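Local coordinates for NTP_transf_2 domain-containing protein (Capnocytophaga granulosa, PDB 6WT9) that synthesizes the second messenger 3',3'-c-di-GMP from two GTP molecules in a CBASS antiphage defence system that leads to bacterial cell death, at residues L42-L47 with K341-N346; L76-Q81 with K151-L156; L101-K106 with F227-I232; R251-L256 with K334-E339. All coordinates share one frame; numbering follows the deposited sequence.

Interactions 1 and 4 share helix 327-347 and lie side by side in the helical half of the molecule, their centres 11 Å apart; both are buried, and their direct contacts are almost wholly apolar. Interactions 2 and 3 occupy the nucleotidyltransferase half, on the other side of the chain's centre, where strand 78-83 belongs to interaction 2 and its antiparallel neighbour 98-104 to interaction 3. These two are only partly buried. Their chemistry diverges: in interaction 3 an aromatic ring meets methyl groups, whereas in interaction 2, its centre about 24 Å from that of the chain, two waters carry the polar connection. Water also enters interaction 4, bridging a backbone carbonyl and a carboxylate beside the leucine packing.

Interaction 1 (L42-L47 with K341-N346); sequences LKYITL and KIIYSN
Ile45 and Ile343 make the tight part of this helix-to-helix contact: Ile45 CD1 lies 3.6 Å from Ile343 CG2, with Ile45 CG1 next at 3.9 Å from the same methyl. The two side chains run antiparallel, flank to flank, rather than meeting end to end. With chi1 at -57°, Ile343 CG1 lies beside the backbone N and CG2 anti to it, which turns that branch methyl to Ile45. The other branch of Ile343 makes the looser contact. Its CD1 sits near the plane of the Tyr44 ring, at the edge, 4.3 Å from Tyr44 CE2. The Tyr44 hydroxyl is hydrogen-bonded to Asp259, while Phe252 of helix 245-259 packs on both isoleucines.

Elsewhere round helix 327-347 the surface is more open: Ile342 and Ser345 are exposed, and Ser345 OG turns back to donate to Ile342 O at 2.7 Å. The contact thus joins helix 40-49 near the N-terminus to the C-terminal helix within the helical part of this CD-NTase. With apolar carbon at each touching point, its chemistry implies cohesion by shape and exclusion of water, while the polar end of Tyr44 is satisfied by Asp259.

Interaction 2 (L76-Q81 with K151-L156); sequences LDVEYQ and KNNRLL
Asn153 reaches from helix 147-164 toward the start of strand 78-83, meeting Val78 from the opposite direction. From CB, the Asn153 chain carries CG to the place beside its backbone N and anti to its carbonyl carbon (chi1 -72°), which projects the amide at the strand. There Asn153 CG comes within 3.9 Å of Val78 CG1. At the tip the amide divides its work. Asn153 ND2 lies 3.3 Å from Val78 CG1, a van der Waals contact, and donates to water 2 at 2.7 Å; that water in turn donates to Asp77 O at 3.0 Å. Asn153 OD1 accepts from water 1 at 2.7 Å, and the same water receives the Leu76 N-H, with Leu76 N at 2.9 Å from its oxygen. Each water has competing acceptors, so the bonds it donates may be shared.

Around this bridge, Val78 also packs on Val102 of the adjoining strand, and Asn153 on Ser104 and Leu75. The helix and strand both fall within the nucleotidyltransferase family region, where the contact joins a helix to the residues leading into a strand of the mixed sheet. The amide acts through water as donor to one peptide and acceptor for another, and the 8.2 Å between Leu76 CA and Asn153 CA is bridged by the Asn153 side chain together with one water. The chemistry therefore implies a hydrated polar junction with one methyl packed against the amide.

Interaction 3 (L101-K106 with F227-I232); sequences LVISDK and FPFLSI
Leu101 and Ile103 present their CD1 methyls to the far end of the Phe229 ring. Leu101 CD1 approaches obliquely, 3.5 Å from Phe229 CZ and 3.6 Å from Phe229 CE1. Ile103 CD1 lies in the ring plane at the edge, 3.6 Å from Phe229 CZ. Both aliphatic chains meet the phenyl group from the opposite direction, and chi1 of -47° places Phe229 CG beside its backbone N, aiming the ring at the strand. Pro228 adds a second point, its CG 4.1 Å from Leu101 CD1; the same carbon stands 4.0 Å above the centre of the Phe229 ring, covering one face.

This is strand-on-helix packing between the nucleotidyltransferase sheet and the first turn of helix 228-241, with Phe227 at the N-cap position. The segment axes are 13.6 Å apart at their closest and 125° apart in direction, a spacing across which the long side chains meet. Leu101 and Ile103 are two positions apart on strand 98-104, and both turn their side chains to the helix. Farther out, backbone hydrogen bonds tie Leu101 to Gln81 and Ile103 to Glu79, pairing the strand with its antiparallel neighbour 78-83. Ile212, from strand 212-216, touches Leu101, Pro228 and Phe229 alike.

Interaction 4 (R251-L256 with K334-E339); sequences RFLKNL and KMLLQE
Leu336 and Leu256 bury the most surface in this crossing of two helices, 245-259 and 327-347, in the helical part of the CD-NTase. The segment axes approach to 10.5 Å and cross at 101°, nearly at right angles, so the contact is confined to a few side chains. Leu336 has CG anti to its backbone N (chi1 -176°), which sends its two methyls to the other helix. One of them, Leu336 CD1, reaches Leu256 CB at 4.3 Å and also faces the backbone oxygen of Leu253; the other, Leu336 CD2, lies 4.4 Å from Leu253 CD1. These spacings indicate relaxed aliphatic packing.

Leu256 runs alongside Glu339 in the opposite direction, with Leu256 CD1 4.2 Å from Glu339 CB. Thus the aliphatic base of the glutamate completes the apolar patch, while its chain bends at chi2 (-69°) and carries the carboxylate to polar partners. Lys4 forms a salt bridge with Glu339 OE1, and Ser260 hydrogen-bonds to OE2, so both oxygens of this buried acid are engaged. Beside the leucines, water 3 donates one proton to Leu256 O at 2.7 Å and the other to Glu339 OE1 at 2.9 Å.

Interaction 1 (L42-L47 with K341-N346)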
# COMPACT_ATOMS: atom_id res chain seq x y z
N LEU A 42 17.12 -6.84 15.58
CA LEU A 42 16.09 -5.97 16.14
C LEU A 42 15.98 -4.66 15.36
O LEU A 42 14.89 -4.10 15.24
CB LEU A 42 16.37 -5.68 17.61
CG LEU A 42 16.47 -6.88 18.56
CD1 LEU A 42 16.66 -6.40 19.99
CD2 LEU A 42 15.25 -7.78 18.44
N LYS A 43 17.10 -4.15 14.84
CA LYS A 43 17.07 -2.94 14.03
C LYS A 43 16.26 -3.16 12.77
O LYS A 43 15.42 -2.33 12.40
CB LYS A 43 18.49 -2.50 13.67
CG LYS A 43 19.38 -2.11 14.83
CD LYS A 43 20.75 -1.70 14.32
CE LYS A 43 21.69 -1.30 15.43
NZ LYS A 43 23.01 -0.88 14.89
N TYR A 44 16.51 -4.27 12.07
CA TYR A 44 15.82 -4.54 10.82
C TYR A 44 14.33 -4.72 11.04
O TYR A 44 13.51 -4.18 10.28
CB TYR A 44 16.43 -5.77 10.15
CG TYR A 44 15.76 -6.18 8.86
CD1 TYR A 44 15.93 -5.43 7.70
CD2 TYR A 44 14.97 -7.32 8.79
CE1 TYR A 44 15.32 -5.80 6.52
CE2 TYR A 44 14.36 -7.70 7.61
CZ TYR A 44 14.54 -6.94 6.48
OH TYR A 44 13.93 -7.31 5.30
N ILE A 45 13.94 -5.47 12.08
CA ILE A 45 12.53 -5.69 12.35
C ILE A 45 11.84 -4.40 12.75
O ILE A 45 10.74 -4.09 12.28
CB ILE A 45 12.36 -6.78 13.43
CG1 ILE A 45 12.95 -8.11 12.94
CG2 ILE A 45 10.90 -6.95 13.79
CD1 ILE A 45 13.08 -9.14 14.04
N THR A 46 12.48 -3.60 13.61
CA THR A 46 11.85 -2.37 14.08
C THR A 46 11.68 -1.37 12.95
O THR A 46 10.64 -0.70 12.86
CB THR A 46 12.68 -1.75 15.21
OG1 THR A 46 12.81 -2.69 16.29
CG2 THR A 46 12.00 -0.50 15.73
N LEU A 47 12.68 -1.25 12.07
CA LEU A 47 12.56 -0.31 10.96
C LEU A 47 11.59 -0.81 9.91
O LEU A 47 10.88 -0.00 9.29
CB LEU A 47 13.94 -0.05 10.35
CG LEU A 47 13.97 1.08 9.31
CD1 LEU A 47 13.34 2.34 9.88
CD2 LEU A 47 15.39 1.35 8.86
N LYS A 341 9.26 -17.28 8.95
CA LYS A 341 9.84 -18.34 9.76
C LYS A 341 11.32 -18.08 10.04
O LYS A 341 11.80 -18.33 11.15
CB LYS A 341 9.65 -19.69 9.07
CG LYS A 341 10.33 -20.86 9.75
CD LYS A 341 10.18 -22.14 8.93
CE LYS A 341 8.83 -22.80 9.17
NZ LYS A 341 8.76 -23.45 10.51
N ILE A 342 12.04 -17.57 9.05
CA ILE A 342 13.46 -17.27 9.23
C ILE A 342 13.64 -16.14 10.24
O ILE A 342 14.46 -16.24 11.16
CB ILE A 342 14.12 -16.93 7.88
CG1 ILE A 342 14.20 -18.17 7.00
CG2 ILE A 342 15.51 -16.34 8.10
CD1 ILE A 342 14.79 -17.91 5.63
N ILE A 343 12.88 -15.06 10.08
CA ILE A 343 12.97 -13.94 11.02
C ILE A 343 12.61 -14.40 12.42
O ILE A 343 13.32 -14.11 13.39
CB ILE A 343 12.07 -12.78 10.56
CG1 ILE A 343 12.43 -12.32 9.15
CG2 ILE A 343 12.17 -11.62 11.55
CD1 ILE A 343 13.78 -11.66 9.06
N TYR A 344 11.49 -15.12 12.54
CA TYR A 344 11.03 -15.60 13.84
C TYR A 344 12.10 -16.43 14.54
O TYR A 344 12.37 -16.25 15.73
CB TYR A 344 9.74 -16.41 13.64
CG TYR A 344 9.06 -16.94 14.90
CD1 TYR A 344 9.42 -16.49 16.16
CD2 TYR A 344 8.06 -17.89 14.80
CE1 TYR A 344 8.80 -16.98 17.29
CE2 TYR A 344 7.44 -18.38 15.93
CZ TYR A 344 7.81 -17.92 17.17
OH TYR A 344 7.18 -18.42 18.30
N SER A 345 12.74 -17.34 13.80
CA SER A 345 13.74 -18.21 14.41
C SER A 345 14.94 -17.41 14.90
O SER A 345 15.50 -17.70 15.96
CB SER A 345 14.18 -19.28 13.41
OG SER A 345 14.85 -18.71 12.30
N ASN A 346 15.35 -16.39 14.14
CA ASN A 346 16.45 -15.53 14.56
C ASN A 346 16.07 -14.56 15.66
O ASN A 346 16.96 -13.93 16.25
CB ASN A 346 17.00 -14.74 13.36
CG ASN A 346 17.46 -15.64 12.23
OD1 ASN A 346 17.78 -16.81 12.44
ND2 ASN A 346 17.51 -15.10 11.02

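Interaction 2 (L76-Q81 with K151-L156)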
# COMPACT_ATOMS: atom_id res chain seq x y z
N LEU A 76 -14.06 19.36 -15.94
CA LEU A 76 -15.35 19.76 -15.39
C LEU A 76 -16.12 18.54 -14.91
O LEU A 76 -15.95 17.43 -15.44
CB LEU A 76 -16.19 20.52 -16.42
CG LEU A 76 -15.66 21.86 -16.94
CD1 LEU A 76 -16.62 22.45 -17.96
CD2 LEU A 76 -15.43 22.82 -15.79
N ASP A 77 -16.97 18.75 -13.91
CA ASP A 77 -17.89 17.73 -13.40
C ASP A 77 -17.14 16.51 -12.86
O ASP A 77 -17.51 15.36 -13.13
CB ASP A 77 -18.91 17.32 -14.47
CG ASP A 77 -19.57 18.51 -15.13
OD1 ASP A 77 -19.97 19.45 -14.41
OD2 ASP A 77 -19.70 18.51 -16.37
N VAL A 78 -16.08 16.76 -12.09
CA VAL A 78 -15.27 15.70 -11.52
C VAL A 78 -14.97 16.02 -10.06
O VAL A 78 -15.02 17.17 -9.63
CB VAL A 78 -13.95 15.48 -12.29
CG1 VAL A 78 -14.22 15.03 -13.71
CG2 VAL A 78 -13.10 16.74 -12.26
N GLU A 79 -14.66 14.97 -9.30
CA GLU A 79 -14.17 15.11 -7.94
C GLU A 79 -12.89 14.30 -7.80
O GLU A 79 -12.72 13.26 -8.44
CB GLU A 79 -15.21 14.66 -6.91
CG GLU A 79 -15.48 13.17 -6.87
CD GLU A 79 -16.52 12.81 -5.83
OE1 GLU A 79 -17.71 13.09 -6.06
OE2 GLU A 79 -16.14 12.26 -4.78
N TYR A 80 -11.98 14.79 -6.97
CA TYR A 80 -10.64 14.24 -6.84
C TYR A 80 -10.49 13.53 -5.51
O TYR A 80 -10.75 14.11 -4.46
CB TYR A 80 -9.59 15.35 -6.98
CG TYR A 80 -9.68 16.12 -8.27
CD1 TYR A 80 -9.02 15.68 -9.41
CD2 TYR A 80 -10.44 17.28 -8.36
CE1 TYR A 80 -9.10 16.38 -10.60
CE2 TYR A 80 -10.53 17.98 -9.55
CZ TYR A 80 -9.86 17.53 -10.66
OH TYR A 80 -9.94 18.22 -11.85
N GLN A 81 -10.06 12.27 -5.56
CA GLN A 81 -9.75 11.48 -4.38
C GLN A 81 -8.40 10.81 -4.58
O GLN A 81 -7.84 10.79 -5.68
CB GLN A 81 -10.83 10.43 -4.09
CG GLN A 81 -12.22 11.00 -3.85
CD GLN A 81 -12.25 11.99 -2.70
OE1 GLN A 81 -11.47 11.90 -1.76
NE2 GLN A 81 -13.17 12.95 -2.78
N LYS A 151 -14.11 9.11 -21.37
CA LYS A 151 -13.16 9.24 -22.47
C LYS A 151 -12.69 10.69 -22.63
O LYS A 151 -11.51 10.95 -22.88
CB LYS A 151 -13.79 8.73 -23.76
CG LYS A 151 -12.94 8.90 -25.01
CD LYS A 151 -13.69 8.41 -26.24
CE LYS A 151 -12.93 8.73 -27.51
NZ LYS A 151 -13.59 8.12 -28.71
N ASN A 152 -13.62 11.64 -22.47
CA ASN A 152 -13.26 13.05 -22.56
C ASN A 152 -12.30 13.46 -21.45
O ASN A 152 -11.28 14.12 -21.70
CB ASN A 152 -14.52 13.91 -22.53
CG ASN A 152 -14.22 15.40 -22.49
OD1 ASN A 152 -13.67 15.96 -23.43
ND2 ASN A 152 -14.60 16.05 -21.39
N ASN A 153 -12.60 13.05 -20.21
CA ASN A 153 -11.72 13.37 -19.09
C ASN A 153 -10.34 12.75 -19.26
O ASN A 153 -9.34 13.34 -18.85
CB ASN A 153 -12.35 12.91 -17.78
CG ASN A 153 -13.52 13.78 -17.36
OD1 ASN A 153 -13.64 14.93 -17.79
ND2 ASN A 153 -14.39 13.24 -16.51
N ARG A 154 -10.27 11.56 -19.86
CA ARG A 154 -8.98 10.92 -20.10
C ARG A 154 -8.17 11.69 -21.14
O ARG A 154 -6.97 11.94 -20.95
CB ARG A 154 -9.18 9.47 -20.53
CG ARG A 154 -7.90 8.74 -20.90
CD ARG A 154 -6.91 8.72 -19.75
NE ARG A 154 -6.10 7.51 -19.74
CZ ARG A 154 -4.90 7.39 -20.31
NH1 ARG A 154 -4.38 8.42 -20.96
NH2 ARG A 154 -4.24 6.25 -20.25
N LEU A 155 -8.81 12.09 -22.24
CA LEU A 155 -8.11 12.84 -23.27
C LEU A 155 -7.72 14.24 -22.79
O LEU A 155 -6.63 14.73 -23.10
CB LEU A 155 -8.98 12.94 -24.53
CG LEU A 155 -9.20 11.63 -25.30
CD1 LEU A 155 -10.22 11.83 -26.41
CD2 LEU A 155 -7.89 11.11 -25.86
N LEU A 156 -8.60 14.89 -22.02
CA LEU A 156 -8.28 16.22 -21.51
C LEU A 156 -7.16 16.15 -20.47
O LEU A 156 -6.32 17.05 -20.41
CB LEU A 156 -9.52 16.88 -20.92
CG LEU A 156 -10.59 17.35 -21.91
CD1 LEU A 156 -11.81 17.88 -21.17
CD2 LEU A 156 -10.03 18.41 -22.84
O HOH W 1 -14.30 17.49 -18.17
O HOH W 2 -16.69 14.59 -15.87

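Interaction 3 (L101-K106 with F227-I232)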
# COMPACT_ATOMS: atom_id res chain seq x y z
N LEU A 101 -7.36 9.78 -8.14
CA LEU A 101 -8.57 9.33 -8.79
C LEU A 101 -9.39 10.52 -9.27
O LEU A 101 -9.63 11.46 -8.50
CB LEU A 101 -9.41 8.46 -7.84
CG LEU A 101 -8.87 7.05 -7.57
CD1 LEU A 101 -9.67 6.38 -6.47
CD2 LEU A 101 -8.93 6.23 -8.84
N VAL A 102 -9.81 10.48 -10.53
CA VAL A 102 -10.65 11.52 -11.12
C VAL A 102 -12.01 10.89 -11.37
O VAL A 102 -12.19 10.12 -12.33
CB VAL A 102 -10.04 12.08 -12.42
CG1 VAL A 102 -10.89 13.21 -12.95
CG2 VAL A 102 -8.60 12.53 -12.18
N ILE A 103 -12.98 11.20 -10.51
CA ILE A 103 -14.27 10.52 -10.49
C ILE A 103 -15.34 11.49 -10.97
O ILE A 103 -15.46 12.60 -10.45
CB ILE A 103 -14.59 9.99 -9.08
CG1 ILE A 103 -13.34 9.40 -8.44
CG2 ILE A 103 -15.70 8.95 -9.14
CD1 ILE A 103 -13.55 8.90 -7.02
N SER A 104 -16.11 11.06 -11.97
CA SER A 104 -17.17 11.90 -12.52
C SER A 104 -18.35 12.00 -11.56
O SER A 104 -18.74 11.01 -10.93
CB SER A 104 -17.64 11.36 -13.86
OG SER A 104 -16.65 11.50 -14.86
N ASP A 105 -18.92 13.20 -11.46
CA ASP A 105 -20.07 13.45 -10.60
C ASP A 105 -21.38 12.92 -11.18
O ASP A 105 -22.44 13.15 -10.59
CB ASP A 105 -20.21 14.96 -10.35
CG ASP A 105 -18.92 15.58 -9.85
OD1 ASP A 105 -17.94 14.84 -9.67
OD2 ASP A 105 -18.90 16.82 -9.66
N LYS A 106 -21.33 12.22 -12.31
CA LYS A 106 -22.53 11.73 -12.96
C LYS A 106 -22.43 10.23 -13.25
O LYS A 106 -21.60 9.79 -14.04
CB LYS A 106 -22.78 12.50 -14.26
CG LYS A 106 -23.11 13.97 -14.05
CD LYS A 106 -22.92 14.77 -15.33
CE LYS A 106 -23.47 16.17 -15.18
NZ LYS A 106 -22.96 16.85 -13.95
N PHE A 227 -13.23 -0.94 -4.61
CA PHE A 227 -13.62 -0.30 -3.35
C PHE A 227 -12.37 0.20 -2.63
O PHE A 227 -12.00 -0.31 -1.57
CB PHE A 227 -14.41 -1.28 -2.47
CG PHE A 227 -15.64 -1.83 -3.14
CD1 PHE A 227 -15.56 -2.95 -3.95
CD2 PHE A 227 -16.88 -1.23 -2.95
CE1 PHE A 227 -16.70 -3.46 -4.56
CE2 PHE A 227 -18.01 -1.74 -3.55
CZ PHE A 227 -17.92 -2.86 -4.36
N PRO A 228 -11.71 1.22 -3.18
CA PRO A 228 -10.46 1.69 -2.57
C PRO A 228 -10.68 2.50 -1.30
O PRO A 228 -9.88 2.42 -0.36
CB PRO A 228 -9.83 2.54 -3.67
CG PRO A 228 -11.00 3.08 -4.43
CD PRO A 228 -12.06 2.01 -4.38
N PHE A 229 -11.76 3.28 -1.26
CA PHE A 229 -12.01 4.13 -0.10
C PHE A 229 -12.49 3.31 1.09
O PHE A 229 -12.13 3.60 2.24
CB PHE A 229 -13.02 5.21 -0.46
CG PHE A 229 -12.73 5.91 -1.75
CD1 PHE A 229 -11.46 6.38 -2.02
CD2 PHE A 229 -13.72 6.07 -2.70
CE1 PHE A 229 -11.18 7.01 -3.22
CE2 PHE A 229 -13.45 6.70 -3.90
CZ PHE A 229 -12.18 7.17 -4.16
N LEU A 230 -13.30 2.28 0.83
CA LEU A 230 -13.71 1.37 1.90
C LEU A 230 -12.51 0.61 2.45
O LEU A 230 -12.40 0.41 3.66
CB LEU A 230 -14.77 0.41 1.38
CG LEU A 230 -15.21 -0.71 2.32
CD1 LEU A 230 -15.77 -0.14 3.62
CD2 LEU A 230 -16.24 -1.61 1.64
N SER A 231 -11.60 0.18 1.57
CA SER A 231 -10.40 -0.51 2.02
C SER A 231 -9.53 0.40 2.87
O SER A 231 -9.02 -0.01 3.92
CB SER A 231 -9.61 -1.03 0.82
OG SER A 231 -10.40 -1.91 0.03
N ILE A 232 -9.34 1.65 2.44
CA ILE A 232 -8.54 2.61 3.20
C ILE A 232 -9.15 2.84 4.58
O ILE A 232 -8.45 2.79 5.60
CB ILE A 232 -8.41 3.93 2.42
CG1 ILE A 232 -7.46 3.76 1.23
CG2 ILE A 232 -7.95 5.06 3.34
CD1 ILE A 232 -7.46 4.94 0.29

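Interaction 4 (R251-L256 with K334-E339)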
# COMPACT_ATOMS: atom_id res chain seq x y z
N ARG A 251 3.39 -3.29 6.86
CA ARG A 251 4.68 -2.79 6.38
C ARG A 251 5.78 -3.82 6.54
O ARG A 251 6.69 -3.90 5.71
CB ARG A 251 5.04 -1.49 7.11
CG ARG A 251 4.02 -0.37 6.94
CD ARG A 251 4.53 0.94 7.52
NE ARG A 251 4.55 0.94 8.97
CZ ARG A 251 3.73 1.65 9.74
NH1 ARG A 251 2.82 2.44 9.18
NH2 ARG A 251 3.83 1.58 11.06
N PHE A 252 5.72 -4.62 7.61
CA PHE A 252 6.72 -5.66 7.83
C PHE A 252 6.70 -6.69 6.71
O PHE A 252 7.74 -7.00 6.12
CB PHE A 252 6.47 -6.32 9.19
CG PHE A 252 7.44 -7.41 9.54
CD1 PHE A 252 8.71 -7.10 10.02
CD2 PHE A 252 7.08 -8.74 9.42
CE1 PHE A 252 9.60 -8.10 10.35
CE2 PHE A 252 7.97 -9.74 9.76
CZ PHE A 252 9.23 -9.42 10.22
N LEU A 253 5.52 -7.23 6.40
CA LEU A 253 5.42 -8.23 5.34
C LEU A 253 5.84 -7.66 4.00
O LEU A 253 6.51 -8.34 3.21
CB LEU A 253 3.99 -8.77 5.27
CG LEU A 253 3.52 -9.65 6.42
CD1 LEU A 253 2.16 -10.25 6.11
CD2 LEU A 253 4.54 -10.73 6.72
N LYS A 254 5.46 -6.41 3.71
CA LYS A 254 5.85 -5.80 2.45
C LYS A 254 7.36 -5.63 2.35
O LYS A 254 7.93 -5.75 1.26
CB LYS A 254 5.14 -4.45 2.28
CG LYS A 254 3.62 -4.57 2.17
CD LYS A 254 2.92 -3.22 2.28
CE LYS A 254 3.18 -2.34 1.07
NZ LYS A 254 2.39 -1.08 1.13
N ASN A 255 8.03 -5.36 3.47
CA ASN A 255 9.48 -5.25 3.45
C ASN A 255 10.14 -6.61 3.30
O ASN A 255 11.17 -6.74 2.63
CB ASN A 255 9.97 -4.54 4.71
CG ASN A 255 9.99 -3.03 4.55
OD1 ASN A 255 10.54 -2.51 3.57
ND2 ASN A 255 9.38 -2.32 5.49
N LEU A 256 9.57 -7.65 3.92
CA LEU A 256 10.06 -9.00 3.69
C LEU A 256 9.89 -9.42 2.24
O LEU A 256 10.72 -10.16 1.70
CB LEU A 256 9.35 -10.00 4.60
CG LEU A 256 9.62 -9.91 6.11
CD1 LEU A 256 9.14 -11.18 6.79
CD2 LEU A 256 11.09 -9.67 6.39
N LYS A 334 3.48 -19.39 0.47
CA LYS A 334 4.41 -20.30 1.13
C LYS A 334 5.79 -19.68 1.26
O LYS A 334 6.43 -19.79 2.32
CB LYS A 334 4.49 -21.62 0.37
CG LYS A 334 3.21 -22.45 0.39
CD LYS A 334 3.37 -23.71 -0.44
CE LYS A 334 2.10 -24.54 -0.45
NZ LYS A 334 2.25 -25.78 -1.26
N MSE A 335 6.27 -19.01 0.21
CA MSE A 335 7.60 -18.40 0.25
C MSE A 335 7.66 -17.26 1.26
O MSE A 335 8.69 -17.04 1.89
CB MSE A 335 8.00 -17.89 -1.14
CG MSE A 335 8.11 -18.97 -2.20
SE MSE A 335 8.89 -20.63 -1.55
CE MSE A 335 10.66 -20.00 -1.03
N LEU A 336 6.54 -16.54 1.40
CA LEU A 336 6.47 -15.50 2.43
C LEU A 336 6.49 -16.11 3.82
O LEU A 336 7.07 -15.54 4.75
CB LEU A 336 5.22 -14.65 2.22
CG LEU A 336 5.04 -13.44 3.15
CD1 LEU A 336 6.21 -12.48 3.02
CD2 LEU A 336 3.73 -12.73 2.84
N LEU A 337 5.87 -17.28 3.98
CA LEU A 337 5.94 -17.99 5.26
C LEU A 337 7.37 -18.39 5.59
O LEU A 337 7.78 -18.37 6.76
CB LEU A 337 5.03 -19.22 5.21
CG LEU A 337 5.05 -20.14 6.44
CD1 LEU A 337 4.67 -19.37 7.69
CD2 LEU A 337 4.11 -21.31 6.22
N GLN A 338 8.16 -18.77 4.57
CA GLN A 338 9.57 -19.07 4.80
C GLN A 338 10.31 -17.87 5.37
O GLN A 338 11.08 -18.00 6.33
CB GLN A 338 10.23 -19.52 3.49
CG GLN A 338 9.44 -20.52 2.67
CD GLN A 338 9.46 -21.92 3.26
OE1 GLN A 338 10.19 -22.20 4.21
NE2 GLN A 338 8.66 -22.81 2.68
N GLU A 339 10.07 -16.68 4.80
CA GLU A 339 10.77 -15.49 5.27
C GLU A 339 10.40 -15.16 6.71
O GLU A 339 11.27 -14.82 7.52
CB GLU A 339 10.45 -14.31 4.35
CG GLU A 339 10.83 -14.54 2.89
CD GLU A 339 12.33 -14.59 2.68
OE1 GLU A 339 13.07 -13.97 3.48
OE2 GLU A 339 12.77 -15.24 1.71
O HOH W 3 12.76 -11.07 3.20